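Local coordinates for radical SAM domain protein (Methanothrix thermoacetophila, PDB 6Y1X) that binds [4Fe-4S] clusters and, as the radical SAM carbide synthase NifB, probably builds the precursor of the nitrogenase iron-molybdenum cofactor, at residues 65-70 / 251-256; 53-58 / 119-124; 38-43 / 213-218. All blocks are in the same frame, centred on the assembly; numbering follows the deposited sequence. Where two conformers were deposited one is given.

Interaction 1: residues 65-70 / 251-256. With SF4 (iron/sulfur cluster), chain D; SO4 (sulfate ion), chain F.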
loop_
_atom_site.group_PDB
_atom_site.type_symbol
_atom_site.label_atom_id
_atom_site.label_comp_id
_atom_site.label_asym_id
_atom_site.label_seq_id
_atom_site.Cartn_x
_atom_site.Cartn_y
_atom_site.Cartn_z
ATOM N N TYR A 65 -2.914 -2.340 14.575
ATOM C CA TYR A 65 -4.144 -2.983 14.126
ATOM C C TYR A 65 -3.881 -4.303 13.414
ATOM O O TYR A 65 -4.812 -4.890 12.852
ATOM C CB TYR A 65 -4.955 -2.048 13.222
ATOM C CG TYR A 65 -4.183 -1.448 12.067
ATOM C CD1 TYR A 65 -3.994 -2.154 10.882
ATOM C CD2 TYR A 65 -3.684 -0.155 12.145
ATOM C CE1 TYR A 65 -3.291 -1.599 9.822
ATOM C CE2 TYR A 65 -2.993 0.412 11.094
ATOM C CZ TYR A 65 -2.795 -0.315 9.937
ATOM O OH TYR A 65 -2.115 0.257 8.890
ATOM N N CYS A 66 -2.643 -4.784 13.420
ATOM C CA CYS A 66 -2.231 -5.919 12.605
ATOM C C CYS A 66 -1.875 -7.115 13.476
ATOM O O CYS A 66 -1.125 -6.981 14.450
ATOM C CB CYS A 66 -1.035 -5.562 11.723
ATOM S SG CYS A 66 -0.365 -6.995 10.868
ATOM N N ILE A 67 -2.433 -8.273 13.127
ATOM C CA ILE A 67 -1.939 -9.575 13.565
ATOM C C ILE A 67 -1.149 -10.167 12.400
ATOM O O ILE A 67 -1.693 -10.347 11.305
ATOM C CB ILE A 67 -3.086 -10.503 13.995
ATOM C CG1 ILE A 67 -3.787 -9.960 15.248
ATOM C CG2 ILE A 67 -2.559 -11.900 14.267
ATOM C CD1 ILE A 67 -2.941 -10.007 16.500
ATOM N N ARG A 68 0.151 -10.402 12.608
ATOM C CA ARG A 68 1.033 -10.801 11.510
ATOM C C ARG A 68 0.677 -12.145 10.887
ATOM O O ARG A 68 1.154 -12.441 9.786
ATOM C CB ARG A 68 2.484 -10.822 11.985
ATOM C CG ARG A 68 3.048 -9.443 12.230
ATOM C CD ARG A 68 3.136 -8.647 10.932
ATOM N NE ARG A 68 3.652 -9.444 9.819
ATOM C CZ ARG A 68 4.917 -9.843 9.697
ATOM N NH1 ARG A 68 5.819 -9.514 10.613
ATOM N NH2 ARG A 68 5.284 -10.564 8.646
ATOM N N ASP A 69 -0.139 -12.967 11.554
ATOM C CA ASP A 69 -0.582 -14.221 10.948
ATOM C C ASP A 69 -1.272 -13.991 9.611
ATOM O O ASP A 69 -1.288 -14.885 8.755
ATOM C CB ASP A 69 -1.547 -14.949 11.886
ATOM C CG ASP A 69 -0.873 -15.482 13.132
ATOM O OD1 ASP A 69 0.370 -15.382 13.241
ATOM O OD2 ASP A 69 -1.600 -16.001 14.010
ATOM N N PHE A 70 -1.849 -12.812 9.416
ATOM C CA PHE A 70 -2.740 -12.554 8.299
ATOM C C PHE A 70 -2.093 -11.600 7.301
ATOM O O PHE A 70 -1.319 -10.713 7.676
ATOM C CB PHE A 70 -4.077 -11.991 8.789
ATOM C CG PHE A 70 -4.741 -12.839 9.842
ATOM C CD1 PHE A 70 -5.078 -14.158 9.581
ATOM C CD2 PHE A 70 -5.037 -12.315 11.086
ATOM C CE1 PHE A 70 -5.679 -14.932 10.541
ATOM C CE2 PHE A 70 -5.645 -13.088 12.053
ATOM C CZ PHE A 70 -5.968 -14.398 11.780
ATOM N N PRO A 251 -11.038 -3.482 13.451
ATOM C CA PRO A 251 -10.510 -3.527 14.825
ATOM C C PRO A 251 -9.829 -4.857 15.116
ATOM O O PRO A 251 -10.423 -5.925 14.962
ATOM C CB PRO A 251 -11.758 -3.323 15.693
ATOM C CG PRO A 251 -12.771 -2.706 14.787
ATOM C CD PRO A 251 -12.493 -3.258 13.419
ATOM N N GLN A 252 -8.574 -4.782 15.554
ATOM C CA GLN A 252 -7.739 -5.968 15.697
ATOM C C GLN A 252 -6.490 -5.575 16.468
ATOM O O GLN A 252 -6.118 -4.400 16.509
ATOM C CB GLN A 252 -7.380 -6.553 14.319
ATOM C CG GLN A 252 -6.561 -7.856 14.293
ATOM C CD GLN A 252 -7.161 -8.977 15.125
ATOM O OE1 GLN A 252 -7.069 -8.980 16.354
ATOM N NE2 GLN A 252 -7.814 -9.919 14.457
ATOM N N TYR A 253 -5.851 -6.571 17.084
ATOM C CA TYR A 253 -4.645 -6.378 17.903
ATOM C C TYR A 253 -4.941 -5.273 18.919
ATOM O O TYR A 253 -5.985 -5.327 19.582
ATOM C CB TYR A 253 -3.454 -6.139 16.983
ATOM C CG TYR A 253 -2.121 -6.031 17.692
ATOM C CD1 TYR A 253 -1.865 -6.754 18.853
ATOM C CD2 TYR A 253 -1.110 -5.218 17.190
ATOM C CE1 TYR A 253 -0.640 -6.664 19.494
ATOM C CE2 TYR A 253 0.115 -5.120 17.825
ATOM C CZ TYR A 253 0.342 -5.840 18.976
ATOM O OH TYR A 253 1.555 -5.728 19.610
ATOM N N LYS A 254 -4.078 -4.264 19.068
ATOM C CA LYS A 254 -4.261 -3.269 20.116
ATOM C C LYS A 254 -5.422 -2.331 19.838
ATOM O O LYS A 254 -5.850 -1.619 20.752
ATOM C CB LYS A 254 -2.973 -2.471 20.317
ATOM C CG LYS A 254 -1.896 -3.276 21.019
ATOM C CD LYS A 254 -0.573 -2.537 21.069
ATOM C CE LYS A 254 0.424 -3.298 21.942
ATOM N NZ LYS A 254 1.694 -2.549 22.110
ATOM N N PHE A 255 -5.972 -2.347 18.624
ATOM C CA PHE A 255 -7.141 -1.547 18.298
ATOM C C PHE A 255 -8.410 -2.397 18.272
ATOM O O PHE A 255 -9.425 -1.972 17.714
ATOM C CB PHE A 255 -6.948 -0.849 16.949
ATOM C CG PHE A 255 -5.902 0.239 16.961
ATOM C CD1 PHE A 255 -5.397 0.735 18.151
ATOM C CD2 PHE A 255 -5.435 0.778 15.772
ATOM C CE1 PHE A 255 -4.437 1.739 18.156
ATOM C CE2 PHE A 255 -4.475 1.785 15.769
ATOM C CZ PHE A 255 -3.975 2.262 16.961
ATOM N N ALA A 256 -8.360 -3.596 18.863
ATOM C CA ALA A 256 -9.492 -4.517 18.827
ATOM C C ALA A 256 -10.726 -3.964 19.526
ATOM O O ALA A 256 -11.832 -4.465 19.285
ATOM C CB ALA A 256 -9.107 -5.857 19.453
HETATM FE FE1 SF4 D . 0.914 -5.806 9.372
HETATM FE FE2 SF4 D . 1.456 -3.176 9.154
HETATM FE FE3 SF4 D . 0.968 -4.652 6.916
HETATM FE FE4 SF4 D . 3.286 -4.989 8.313
HETATM S S1 SF4 D . 2.640 -3.092 7.184
HETATM S S2 SF4 D . 1.934 -6.659 7.497
HETATM S S3 SF4 D . 2.585 -4.678 10.480
HETATM S S4 SF4 D . -0.530 -4.194 8.595
HETATM S S SO4 F . 0.711 0.394 23.863
HETATM O O1 SO4 F . 1.874 -0.477 23.717
HETATM O O2 SO4 F . 0.134 0.681 22.553
HETATM O O3 SO4 F . -0.285 -0.277 24.693
HETATM O O4 SO4 F . 1.112 1.648 24.496
#
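The backbone of Tyr65 and Cys66 lies against Gln252 and Tyr253, and the Tyr65 side chain meets Phe255. In this tight part Tyr65 CA makes a CA-H...O contact to Gln252 O at 3.4 Å, nearly straight at 159°, while Tyr65 O sits 3.4 Å from Gln252 CB. Cys66 O comes obliquely to the Tyr253 ring, 3.3 Å from its CD2. Phe255 CD2 comes to the edge of the Tyr65 ring and is 3.8 Å from Tyr65 CB. Tyr65 CG stands between the backbone N and the carbonyl carbon (chi1 52°); the far end of the ring leads away from residues 251-256, and its hydroxyl is held by Asn74 and Asn166.

Toward solvent, the partly exposed Ile67 and Gln252 form the outer side of the contact. Ile67 crosses the Gln252 side chain at about a right angle, its CG1 3.5 Å from CD, and rests CD1 near Tyr253 CB. Gln252 OE1 is occupied by Tyr253 N at 2.8 Å, on an in-plane lone pair, which would restrain the rotation of the carboxamide. Cys66 SG binds iron FE1 of a [4Fe-4S] cluster at 2.3 Å. Cys72 is a further ligand of this cluster, and Cys59, Cys63 and Cys66 form the CX3CX2C signature of radical SAM enzymes.

Interaction 2: residues 53-58 / 119-124; sequences LPVAPK and EETFET
Glu120 O is gripped twice by Thr124, which together with Glu120 packs against Val55. Thr124 N donates the helical bond at 2.9 Å and Thr124 OG1 a second one at 2.7 Å, the two arriving from opposite faces of the carbonyl plane. The hydroxyl donor is tilted 29° from that plane. OG1 stands beside the backbone N and anti to the carbonyl carbon (chi1 -63°), a placement that turns OG1 back toward Glu120 O and leaves CG2 anti to the backbone N.

With its proton given to the helix, this hydroxyl can face an apolar partner: Val55 and Thr124 meet tip to tip, OG1 lying 3.5 Å from Val55 CG1 and slightly farther from CG2. Thr124 CG2 meets Leu53 CD1 at 3.6 Å, where the two side chains cross obliquely. One turn earlier, Glu120 CB rests 3.4 Å from Val55 O. Ala56 CB touches Thr121 OG1 at 3.4 Å, and that oxygen is hydrogen-bonded to Pro115 O. At the outer end a water accepts from Glu119 N and, weakly, from Lys58 NZ. Val109 of strand 104-109 touches Val55, Ala56 and Thr121, and Pro87 of helix 87-100 touches Glu120 and Thr124.

The backbone of Ala56 also bonds to Gly111 and Gly113, in a Gly-Pro-Gly-Glu run consistent with the GGE motif of radical SAM enzymes. The arrangement joins the loop after strand 49-52 to the helix after strand 104-109, neighbouring beta-alpha units of the radical SAM partial TIM barrel.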
loop_
_atom_site.group_PDB
_atom_site.type_symbol
_atom_site.label_atom_id
_atom_site.label_comp_id
_atom_site.label_asym_id
_atom_site.label_seq_id
_atom_site.Cartn_x
_atom_site.Cartn_y
_atom_site.Cartn_z
ATOM N N LEU A 53 0.690 -11.474 -5.950
ATOM C CA LEU A 53 1.627 -12.579 -5.801
ATOM C C LEU A 53 2.186 -12.547 -4.391
ATOM O O LEU A 53 2.971 -11.644 -4.061
ATOM C CB LEU A 53 2.752 -12.480 -6.831
ATOM C CG LEU A 53 2.267 -12.554 -8.279
ATOM C CD1 LEU A 53 3.417 -12.318 -9.242
ATOM C CD2 LEU A 53 1.586 -13.886 -8.567
ATOM N N PRO A 54 1.826 -13.492 -3.535
ATOM C CA PRO A 54 2.267 -13.442 -2.127
ATOM C C PRO A 54 3.691 -13.967 -1.966
ATOM O O PRO A 54 3.945 -15.096 -1.546
ATOM C CB PRO A 54 1.234 -14.325 -1.423
ATOM C CG PRO A 54 0.854 -15.331 -2.476
ATOM C CD PRO A 54 0.871 -14.589 -3.782
ATOM N N VAL A 55 4.656 -13.111 -2.304
ATOM C CA VAL A 55 6.071 -13.470 -2.312
ATOM C C VAL A 55 6.855 -12.780 -1.210
ATOM O O VAL A 55 8.078 -12.963 -1.131
ATOM C CB VAL A 55 6.717 -13.179 -3.682
ATOM C CG1 VAL A 55 6.042 -13.985 -4.777
ATOM C CG2 VAL A 55 6.634 -11.693 -4.002
ATOM N N ALA A 56 6.202 -11.995 -0.356
ATOM C CA ALA A 56 6.878 -11.031 0.512
ATOM C C ALA A 56 6.436 -11.224 1.958
ATOM O O ALA A 56 5.696 -10.398 2.503
ATOM C CB ALA A 56 6.599 -9.598 0.053
ATOM N N PRO A 57 6.886 -12.302 2.620
ATOM C CA PRO A 57 6.340 -12.621 3.948
ATOM C C PRO A 57 6.846 -11.733 5.075
ATOM O O PRO A 57 6.124 -11.522 6.053
ATOM C CB PRO A 57 6.782 -14.075 4.158
ATOM C CG PRO A 57 8.044 -14.190 3.366
ATOM C CD PRO A 57 7.772 -13.371 2.124
ATOM N N LYS A 58 8.078 -11.241 4.995
ATOM C CA LYS A 58 8.614 -10.453 6.096
ATOM C C LYS A 58 8.004 -9.056 6.100
ATOM O O LYS A 58 7.709 -8.482 5.048
ATOM C CB LYS A 58 10.136 -10.340 6.009
ATOM C CG LYS A 58 10.866 -11.672 5.980
ATOM C CD LYS A 58 12.369 -11.471 6.078
ATOM C CE LYS A 58 12.941 -10.876 4.809
ATOM N NZ LYS A 58 14.431 -10.850 4.854
ATOM N N GLU A 119 13.562 -9.404 -0.683
ATOM C CA GLU A 119 14.202 -9.386 -1.994
ATOM C C GLU A 119 13.373 -10.132 -3.030
ATOM O O GLU A 119 13.438 -9.808 -4.220
ATOM C CB GLU A 119 15.614 -9.967 -1.917
ATOM C CG GLU A 119 16.581 -9.082 -1.159
ATOM C CD GLU A 119 16.670 -7.682 -1.754
ATOM O OE1 GLU A 119 16.722 -6.707 -0.971
ATOM O OE2 GLU A 119 16.701 -7.553 -3.000
ATOM N N GLU A 120 12.564 -11.103 -2.596
ATOM C CA GLU A 120 11.770 -11.882 -3.537
ATOM C C GLU A 120 10.777 -11.013 -4.290
ATOM O O GLU A 120 10.354 -11.384 -5.391
ATOM C CB GLU A 120 11.039 -13.018 -2.817
ATOM C CG GLU A 120 11.965 -14.109 -2.284
ATOM C CD GLU A 120 12.513 -13.792 -0.901
ATOM O OE1 GLU A 120 12.279 -12.670 -0.404
ATOM O OE2 GLU A 120 13.184 -14.669 -0.314
ATOM N N THR A 121 10.383 -9.874 -3.716
ATOM C CA THR A 121 9.503 -8.950 -4.425
ATOM C C THR A 121 10.150 -8.488 -5.721
ATOM O O THR A 121 9.523 -8.487 -6.788
ATOM C CB THR A 121 9.191 -7.746 -3.535
ATOM O OG1 THR A 121 8.481 -8.175 -2.366
ATOM C CG2 THR A 121 8.378 -6.708 -4.288
ATOM N N PHE A 122 11.417 -8.076 -5.634
ATOM C CA PHE A 122 12.113 -7.519 -6.784
ATOM C C PHE A 122 12.427 -8.599 -7.807
ATOM O O PHE A 122 12.359 -8.356 -9.016
ATOM C CB PHE A 122 13.378 -6.804 -6.309
ATOM C CG PHE A 122 13.103 -5.748 -5.280
ATOM C CD1 PHE A 122 12.801 -4.450 -5.667
ATOM C CD2 PHE A 122 13.077 -6.065 -3.930
ATOM C CE1 PHE A 122 12.522 -3.482 -4.727
ATOM C CE2 PHE A 122 12.790 -5.102 -2.982
ATOM C CZ PHE A 122 12.514 -3.808 -3.378
ATOM N N GLU A 123 12.774 -9.800 -7.337
ATOM C CA GLU A 123 13.030 -10.899 -8.257
ATOM C C GLU A 123 11.758 -11.312 -8.988
ATOM O O GLU A 123 11.793 -11.614 -10.186
ATOM C CB GLU A 123 13.628 -12.082 -7.498
ATOM C CG GLU A 123 14.089 -13.219 -8.382
ATOM C CD GLU A 123 14.921 -12.738 -9.555
ATOM O OE1 GLU A 123 14.559 -13.057 -10.707
ATOM O OE2 GLU A 123 15.928 -12.031 -9.328
ATOM N N THR A 124 10.626 -11.311 -8.284
ATOM C CA THR A 124 9.362 -11.707 -8.897
ATOM C C THR A 124 8.930 -10.718 -9.973
ATOM O O THR A 124 8.604 -11.112 -11.099
ATOM C CB THR A 124 8.275 -11.814 -7.828
ATOM O OG1 THR A 124 8.616 -12.844 -6.894
ATOM C CG2 THR A 124 6.939 -12.134 -8.466
HETATM O O HOH W 1 14.674 -10.765 1.615
#

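Interaction 3: residues 38-43 / 213-218. With SF4 (iron/sulfur cluster), chain C.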
loop_
_atom_site.group_PDB
_atom_site.type_symbol
_atom_site.label_atom_id
_atom_site.label_comp_id
_atom_site.label_asym_id
_atom_site.label_seq_id
_atom_site.Cartn_x
_atom_site.Cartn_y
_atom_site.Cartn_z
ATOM N N PRO A 38 -7.657 -1.340 -12.050
ATOM C CA PRO A 38 -8.929 -1.294 -11.306
ATOM C C PRO A 38 -8.875 -0.467 -10.035
ATOM O O PRO A 38 -9.912 0.057 -9.610
ATOM C CB PRO A 38 -9.219 -2.772 -10.999
ATOM C CG PRO A 38 -8.244 -3.574 -11.801
ATOM C CD PRO A 38 -7.086 -2.695 -12.124
ATOM N N CYS A 39 -7.702 -0.319 -9.422
ATOM C CA CYS A 39 -7.585 0.417 -8.172
ATOM C C CYS A 39 -7.322 1.902 -8.375
ATOM O O CYS A 39 -7.386 2.665 -7.405
ATOM C CB CYS A 39 -6.472 -0.189 -7.307
ATOM S SG CYS A 39 -6.566 -1.989 -7.157
ATOM N N PHE A 40 -7.053 2.335 -9.606
ATOM C CA PHE A 40 -6.794 3.737 -9.891
ATOM C C PHE A 40 -7.854 4.373 -10.779
ATOM O O PHE A 40 -7.788 5.582 -11.025
ATOM C CB PHE A 40 -5.413 3.908 -10.540
ATOM C CG PHE A 40 -4.265 3.627 -9.606
ATOM C CD1 PHE A 40 -3.974 2.330 -9.208
ATOM C CD2 PHE A 40 -3.482 4.659 -9.121
ATOM C CE1 PHE A 40 -2.921 2.069 -8.350
ATOM C CE2 PHE A 40 -2.426 4.406 -8.262
ATOM C CZ PHE A 40 -2.146 3.109 -7.877
ATOM N N SER A 41 -8.813 3.594 -11.276
ATOM C CA SER A 41 -9.879 4.111 -12.120
ATOM C C SER A 41 -11.182 3.437 -11.718
ATOM O O SER A 41 -11.230 2.211 -11.577
ATOM C CB SER A 41 -9.582 3.863 -13.604
ATOM O OG SER A 41 -10.632 4.337 -14.425
ATOM N N GLU A 42 -12.228 4.243 -11.521
ATOM C CA GLU A 42 -13.548 3.694 -11.221
ATOM C C GLU A 42 -14.059 2.821 -12.361
ATOM O O GLU A 42 -14.651 1.761 -12.125
ATOM C CB GLU A 42 -14.529 4.823 -10.912
ATOM C CG GLU A 42 -15.466 4.512 -9.754
ATOM C CD GLU A 42 -16.078 5.757 -9.139
ATOM O OE1 GLU A 42 -17.163 5.649 -8.530
ATOM O OE2 GLU A 42 -15.471 6.843 -9.258
ATOM N N LYS A 43 -13.851 3.258 -13.606
ATOM C CA LYS A 43 -14.288 2.468 -14.753
ATOM C C LYS A 43 -13.526 1.152 -14.843
ATOM O O LYS A 43 -14.107 0.115 -15.187
ATOM C CB LYS A 43 -14.118 3.274 -16.042
ATOM C CG LYS A 43 -14.940 4.553 -16.093
ATOM N N ILE A 213 2.693 6.616 -10.572
ATOM C CA ILE A 213 1.330 6.927 -10.163
ATOM C C ILE A 213 1.163 6.433 -8.736
ATOM O O ILE A 213 1.270 5.231 -8.468
ATOM C CB ILE A 213 0.304 6.268 -11.095
ATOM C CG1 ILE A 213 0.643 6.574 -12.557
ATOM C CG2 ILE A 213 -1.104 6.732 -10.741
ATOM C CD1 ILE A 213 0.737 8.052 -12.862
ATOM N N VAL A 214 0.905 7.357 -7.818
ATOM C CA VAL A 214 0.925 7.068 -6.391
ATOM C C VAL A 214 -0.494 7.090 -5.843
ATOM O O VAL A 214 -1.230 8.065 -6.037
ATOM C CB VAL A 214 1.824 8.054 -5.632
ATOM C CG1 VAL A 214 1.753 7.790 -4.120
ATOM C CG2 VAL A 214 3.249 7.946 -6.137
ATOM N N LYS A 215 -0.865 6.014 -5.160
ATOM C CA LYS A 215 -2.088 5.942 -4.376
ATOM C C LYS A 215 -1.716 5.893 -2.902
ATOM O O LYS A 215 -0.780 5.191 -2.518
ATOM C CB LYS A 215 -2.906 4.712 -4.779
ATOM C CG LYS A 215 -3.945 4.241 -3.775
ATOM C CD LYS A 215 -4.889 3.244 -4.448
ATOM C CE LYS A 215 -5.470 2.244 -3.467
ATOM N NZ LYS A 215 -4.452 1.254 -3.016
ATOM N N VAL A 216 -2.439 6.640 -2.076
ATOM C CA VAL A 216 -2.192 6.630 -0.641
ATOM C C VAL A 216 -3.404 6.015 0.041
ATOM O O VAL A 216 -4.537 6.466 -0.165
ATOM C CB VAL A 216 -1.889 8.034 -0.105
ATOM C CG1 VAL A 216 -2.011 8.054 1.420
ATOM C CG2 VAL A 216 -0.494 8.443 -0.541
ATOM N N ASN A 217 -3.168 4.961 0.818
ATOM C CA ASN A 217 -4.174 4.414 1.713
ATOM C C ASN A 217 -4.068 5.087 3.072
ATOM O O ASN A 217 -2.966 5.351 3.558
ATOM C CB ASN A 217 -3.979 2.910 1.906
ATOM C CG ASN A 217 -4.233 2.109 0.652
ATOM O OD1 ASN A 217 -4.891 2.565 -0.286
ATOM N ND2 ASN A 217 -3.731 0.882 0.640
ATOM N N THR A 218 -5.215 5.326 3.702
ATOM C CA THR A 218 -5.244 5.754 5.095
ATOM C C THR A 218 -6.274 4.921 5.835
ATOM O O THR A 218 -7.432 4.847 5.410
ATOM C CB THR A 218 -5.588 7.242 5.239
ATOM O OG1 THR A 218 -4.594 8.037 4.584
ATOM C CG2 THR A 218 -5.672 7.640 6.715
HETATM FE FE1 SF4 C . -2.982 -2.229 -4.116
HETATM FE FE2 SF4 C . -4.518 -2.631 -6.327
HETATM FE FE3 SF4 C . -2.963 -4.631 -5.335
HETATM FE FE4 SF4 C . -1.797 -2.469 -6.580
HETATM S S1 SF4 C . -3.170 -4.040 -7.549
HETATM S S2 SF4 C . -1.110 -3.466 -4.625
HETATM S S3 SF4 C . -3.209 -0.789 -5.896
HETATM S S4 SF4 C . -4.771 -3.667 -4.288
#
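Phe40 lays its ring against Ile213 and Lys215, at the beginning of strand 213-220 in the six-stranded parallel sheet of the radical SAM partial TIM barrel. From CB the chain turns so that CG stands beside the backbone N and anti to the carbonyl carbon (chi1 -69°), and the ring extends from there to the strand. On one branch CD2 meets Ile213 CG2 at 3.5 Å. The next atom, CE2, is shared between that methyl and Lys215 CB, also 3.5 Å away. CZ, at the tip, stays on Lys215 CB at 3.6 Å, while the backbone carbon of Val214 lies at the ring edge, near its plane. On the other branch CE1 approaches sulfide S3 of the iron-sulfur cluster at 3.8 Å. In one of the two conformers modelled for Lys215, its CD lies over one face of the ring, so this contact is less certain. The ring also meets that of His37, their planes at about 60°.

An alanine in place of Phe40 would probably open a gap between the strand and the cluster, leaving Ile213 CG2, Lys215 CB and S3 without the ring that they touch.

Cys39, the preceding residue, is a ligand of this cluster along with His52, Glu75 and Cys138. Its carbonyl oxygen is buried by the contact and has no hydrogen-bonding partner in the model; the nearest atom of the strand is Lys215 CD, 3.9 Å from Cys39 O. Cys39 SG binds iron FE2 at 2.3 Å.

The three contacts stand 21 to 24 Å apart, centre to centre, around one parallel sheet. Residues 53-58 follow strand 49-52 and residues 251-256 follow strand 243-248, the two outermost strands, whereas residues 213-218 belong to an inner strand beside the latter. Along the chain interaction 2 is nested within the loop closed by interaction 3, and interaction 1 crosses both. Interactions 1 and 3 lie on opposite sides of the chain's centre, each supplying one cysteine ligand to a different cluster. Interactions 1 and 2 touch, Arg68 NH2 packing 2.9 Å from Pro57 O. The barrel thus brings distant sequence together around two separate iron-sulfur sites.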